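Local coordinates for protein siroheme decarboxylase (Hydrogenobacter thermophilus, PDB 4CH7) that catalyses the decarboxylation of siroheme to 12,18-didecarboxysiroheme, a step in the biosynthesis of heme d1, at residues K173-G181 with V315-E323. Residues are numbered along the deposited sequence; the frame is centred on the assembly and turned at random.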
loop_
_atom_site.group_PDB
_atom_site.type_symbol
_atom_site.label_atom_id
_atom_site.label_comp_id
_atom_site.label_asym_id
_atom_site.label_seq_id
_atom_site.Cartn_x
_atom_site.Cartn_y
_atom_site.Cartn_z
ATOM N N LYS A 173 17.978 6.107 3.741
ATOM C CA LYS A 173 16.952 6.824 2.991
ATOM C C LYS A 173 17.298 6.862 1.507
ATOM O O LYS A 173 16.443 6.610 0.658
ATOM C CB LYS A 173 16.788 8.248 3.521
ATOM C CG LYS A 173 16.071 8.350 4.859
ATOM C CD LYS A 173 15.764 9.803 5.193
ATOM C CE LYS A 173 15.103 9.939 6.556
ATOM N NZ LYS A 173 14.770 11.361 6.873
ATOM N N ARG A 174 18.555 7.182 1.204
ATOM C CA ARG A 174 19.042 7.194 -0.175
ATOM C C ARG A 174 18.963 5.799 -0.791
ATOM O O ARG A 174 18.574 5.643 -1.948
ATOM C CB ARG A 174 20.486 7.696 -0.237
ATOM C CG ARG A 174 20.674 9.158 0.132
ATOM C CD ARG A 174 22.068 9.642 -0.257
ATOM N NE ARG A 174 23.126 8.805 0.304
ATOM C CZ ARG A 174 23.725 9.037 1.469
ATOM N NH1 ARG A 174 23.375 10.083 2.203
ATOM N NH2 ARG A 174 24.679 8.225 1.902
ATOM N N ILE A 175 19.344 4.792 -0.007
ATOM C CA ILE A 175 19.258 3.395 -0.429
ATOM C C ILE A 175 17.829 3.039 -0.835
ATOM O O ILE A 175 17.594 2.563 -1.945
ATOM C CB ILE A 175 19.734 2.437 0.685
ATOM C CG1 ILE A 175 21.253 2.506 0.846
ATOM C CG2 ILE A 175 19.314 1.008 0.383
ATOM C CD1 ILE A 175 21.793 1.615 1.952
ATOM N N VAL A 176 16.881 3.277 0.070
ATOM C CA VAL A 176 15.463 3.072 -0.216
ATOM C C VAL A 176 15.022 3.903 -1.420
ATOM O O VAL A 176 14.308 3.411 -2.295
ATOM C CB VAL A 176 14.587 3.419 1.004
ATOM C CG1 VAL A 176 13.116 3.396 0.633
ATOM C CG2 VAL A 176 14.857 2.450 2.142
ATOM N N SER A 177 15.469 5.156 -1.460
ATOM C CA SER A 177 15.109 6.089 -2.527
ATOM C C SER A 177 15.404 5.561 -3.932
ATOM O O SER A 177 14.545 5.612 -4.815
ATOM C CB SER A 177 15.818 7.427 -2.315
ATOM O OG SER A 177 15.633 8.281 -3.427
ATOM N N ILE A 178 16.613 5.043 -4.130
ATOM C CA ILE A 178 17.053 4.623 -5.458
ATOM C C ILE A 178 16.757 3.156 -5.789
ATOM O O ILE A 178 16.806 2.762 -6.955
ATOM C CB ILE A 178 18.561 4.879 -5.673
ATOM C CG1 ILE A 178 19.401 3.803 -4.980
ATOM C CG2 ILE A 178 18.953 6.271 -5.191
ATOM C CD1 ILE A 178 20.759 3.604 -5.614
ATOM N N THR A 179 16.455 2.351 -4.772
ATOM C CA THR A 179 16.196 0.923 -4.975
ATOM C C THR A 179 14.709 0.579 -5.097
ATOM O O THR A 179 14.359 -0.483 -5.607
ATOM C CB THR A 179 16.807 0.056 -3.848
ATOM O OG1 THR A 179 16.295 0.473 -2.575
ATOM C CG2 THR A 179 18.322 0.155 -3.851
ATOM N N GLN A 180 13.846 1.481 -4.638
ATOM C CA GLN A 180 12.406 1.216 -4.553
ATOM C C GLN A 180 11.719 0.945 -5.896
ATOM O O GLN A 180 10.654 0.324 -5.931
ATOM C CB GLN A 180 11.691 2.359 -3.823
ATOM C CG GLN A 180 11.841 3.727 -4.490
ATOM C CD GLN A 180 11.171 4.842 -3.705
ATOM O OE1 GLN A 180 10.103 4.653 -3.125
ATOM N NE2 GLN A 180 11.797 6.013 -3.689
ATOM N N GLY A 181 12.325 1.396 -6.990
ATOM C CA GLY A 181 11.714 1.267 -8.305
ATOM C C GLY A 181 11.860 -0.102 -8.941
ATOM O O GLY A 181 12.053 -1.097 -8.245
ATOM N N VAL A 315 -2.049 5.358 -7.402
ATOM C CA VAL A 315 -0.630 5.228 -7.671
ATOM C C VAL A 315 -0.015 4.635 -6.419
ATOM O O VAL A 315 -0.698 4.475 -5.407
ATOM C CB VAL A 315 0.013 6.597 -7.948
ATOM C CG1 VAL A 315 -0.772 7.346 -9.009
ATOM C CG2 VAL A 315 0.079 7.423 -6.673
ATOM N N ARG A 316 1.263 4.293 -6.482
ATOM C CA ARG A 316 1.984 3.979 -5.264
ATOM C C ARG A 316 3.054 5.031 -5.041
ATOM O O ARG A 316 3.731 5.462 -5.976
ATOM C CB ARG A 316 2.588 2.580 -5.302
ATOM C CG ARG A 316 3.552 2.357 -6.436
ATOM C CD ARG A 316 4.263 1.036 -6.275
ATOM N NE ARG A 316 4.552 0.449 -7.574
ATOM C CZ ARG A 316 5.402 -0.552 -7.768
ATOM N NH1 ARG A 316 6.063 -1.076 -6.745
ATOM N NH2 ARG A 316 5.591 -1.020 -8.990
ATOM N N ILE A 317 3.184 5.450 -3.791
ATOM C CA ILE A 317 4.080 6.532 -3.426
ATOM C C ILE A 317 5.542 6.167 -3.645
ATOM O O ILE A 317 5.926 4.998 -3.564
ATOM C CB ILE A 317 3.886 6.921 -1.952
ATOM C CG1 ILE A 317 4.087 5.702 -1.047
ATOM C CG2 ILE A 317 2.497 7.501 -1.734
ATOM C CD1 ILE A 317 4.019 6.020 0.429
ATOM N N LYS A 318 6.351 7.177 -3.942
ATOM C CA LYS A 318 7.793 7.015 -3.924
ATOM C C LYS A 318 8.264 7.513 -2.568
ATOM O O LYS A 318 7.899 8.611 -2.144
ATOM C CB LYS A 318 8.454 7.820 -5.042
ATOM C CG LYS A 318 7.835 7.597 -6.411
ATOM C CD LYS A 318 7.824 6.126 -6.792
ATOM C CE LYS A 318 9.224 5.614 -7.091
ATOM N NZ LYS A 318 9.201 4.213 -7.596
ATOM N N TYR A 319 9.052 6.700 -1.877
ATOM C CA TYR A 319 9.519 7.067 -0.549
ATOM C C TYR A 319 10.680 8.050 -0.621
ATOM O O TYR A 319 11.517 7.968 -1.520
ATOM C CB TYR A 319 9.926 5.826 0.247
ATOM C CG TYR A 319 8.789 4.863 0.513
ATOM C CD1 TYR A 319 7.819 5.147 1.464
ATOM C CD2 TYR A 319 8.695 3.663 -0.179
ATOM C CE1 TYR A 319 6.781 4.266 1.711
ATOM C CE2 TYR A 319 7.661 2.778 0.063
ATOM C CZ TYR A 319 6.708 3.085 1.008
ATOM O OH TYR A 319 5.675 2.210 1.254
ATOM N N PHE A 320 10.707 8.988 0.321
ATOM C CA PHE A 320 11.836 9.897 0.498
ATOM C C PHE A 320 12.143 10.760 -0.724
ATOM O O PHE A 320 13.294 11.126 -0.962
ATOM C CB PHE A 320 13.074 9.116 0.939
ATOM C CG PHE A 320 12.875 8.352 2.216
ATOM C CD1 PHE A 320 12.302 8.966 3.324
ATOM C CD2 PHE A 320 13.242 7.017 2.305
ATOM C CE1 PHE A 320 12.113 8.267 4.508
ATOM C CE2 PHE A 320 13.057 6.309 3.482
ATOM C CZ PHE A 320 12.490 6.935 4.586
ATOM N N SER A 321 11.111 11.071 -1.501
ATOM C CA SER A 321 11.236 12.078 -2.547
ATOM C C SER A 321 11.037 13.442 -1.903
ATOM O O SER A 321 10.429 13.545 -0.838
ATOM C CB SER A 321 10.211 11.851 -3.656
ATOM O OG SER A 321 8.890 11.915 -3.153
ATOM N N GLU A 322 11.560 14.486 -2.537
ATOM C CA GLU A 322 11.498 15.828 -1.970
ATOM C C GLU A 322 10.154 16.488 -2.245
ATOM O O GLU A 322 9.855 17.556 -1.709
ATOM C CB GLU A 322 12.619 16.692 -2.543
ATOM C CG GLU A 322 14.012 16.151 -2.287
ATOM C CD GLU A 322 15.035 16.714 -3.248
ATOM O OE1 GLU A 322 14.630 17.240 -4.306
ATOM O OE2 GLU A 322 16.244 16.628 -2.946
ATOM N N GLU A 323 9.344 15.842 -3.077
ATOM C CA GLU A 323 8.113 16.450 -3.573
ATOM C C GLU A 323 6.976 16.564 -2.549
ATOM O O GLU A 323 6.078 17.386 -2.726
ATOM C CB GLU A 323 7.631 15.748 -4.849
ATOM C CG GLU A 323 7.269 14.286 -4.676
ATOM C CD GLU A 323 6.790 13.648 -5.967
ATOM O OE1 GLU A 323 6.550 14.387 -6.947
ATOM O OE2 GLU A 323 6.658 12.406 -5.999
#
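The Phe320 ring lies against helix 170-179, where Lys173 spreads its methylene chain over one face: CG of Lys173 sits 3.8 Å from the centroid of the Phe320 ring, only 7° off the normal, a CH-pi contact. CG of Lys173 stands anti to its carbonyl carbon (chi1 -74°), and the extended chain beyond it crosses the aromatic side chain at about a right angle. A lysine suits this partly exposed spot because its apolar stem can cover the ring while NZ goes on to a weak, long ion pair with Glu170. Val176, about one helical turn on, brings CG1 within 4.0 Å of both CD2 of Phe320 and CB of Tyr319, so one methyl of a compact branched side chain packs against both loop residues.

Gln180 reads the backbone of Tyr319 with both ends of its amide. Tyr319 N donates to OE1 of Gln180 over 2.6 Å in a nearly straight bond (164°) on a lone pair in the carbonyl plane, and NE2 of Gln180 returns a 2.9 Å bond to Tyr319 O. The same NE2 also gives a hydrogen bond of 3.0 Å to Ser177 O, so three bonds fix the rotation of the amide; glutamine, donor and acceptor in one flat group, fits the task. CE of Lys318 packs 4.0 Å from CD of Gln180. Outside the two segments, Tyr64 hydrogen-bonds Phe320 N through its hydroxyl and meets the Tyr319 ring edge-to-face. The amide pairs with N and O of one residue, as a backbone does in a hydrogen-bonded antiparallel pair, here joining the first helix of the second helix-turn-helix domain to the linker that follows the last strand of the AsnC-like ligand-binding barrel.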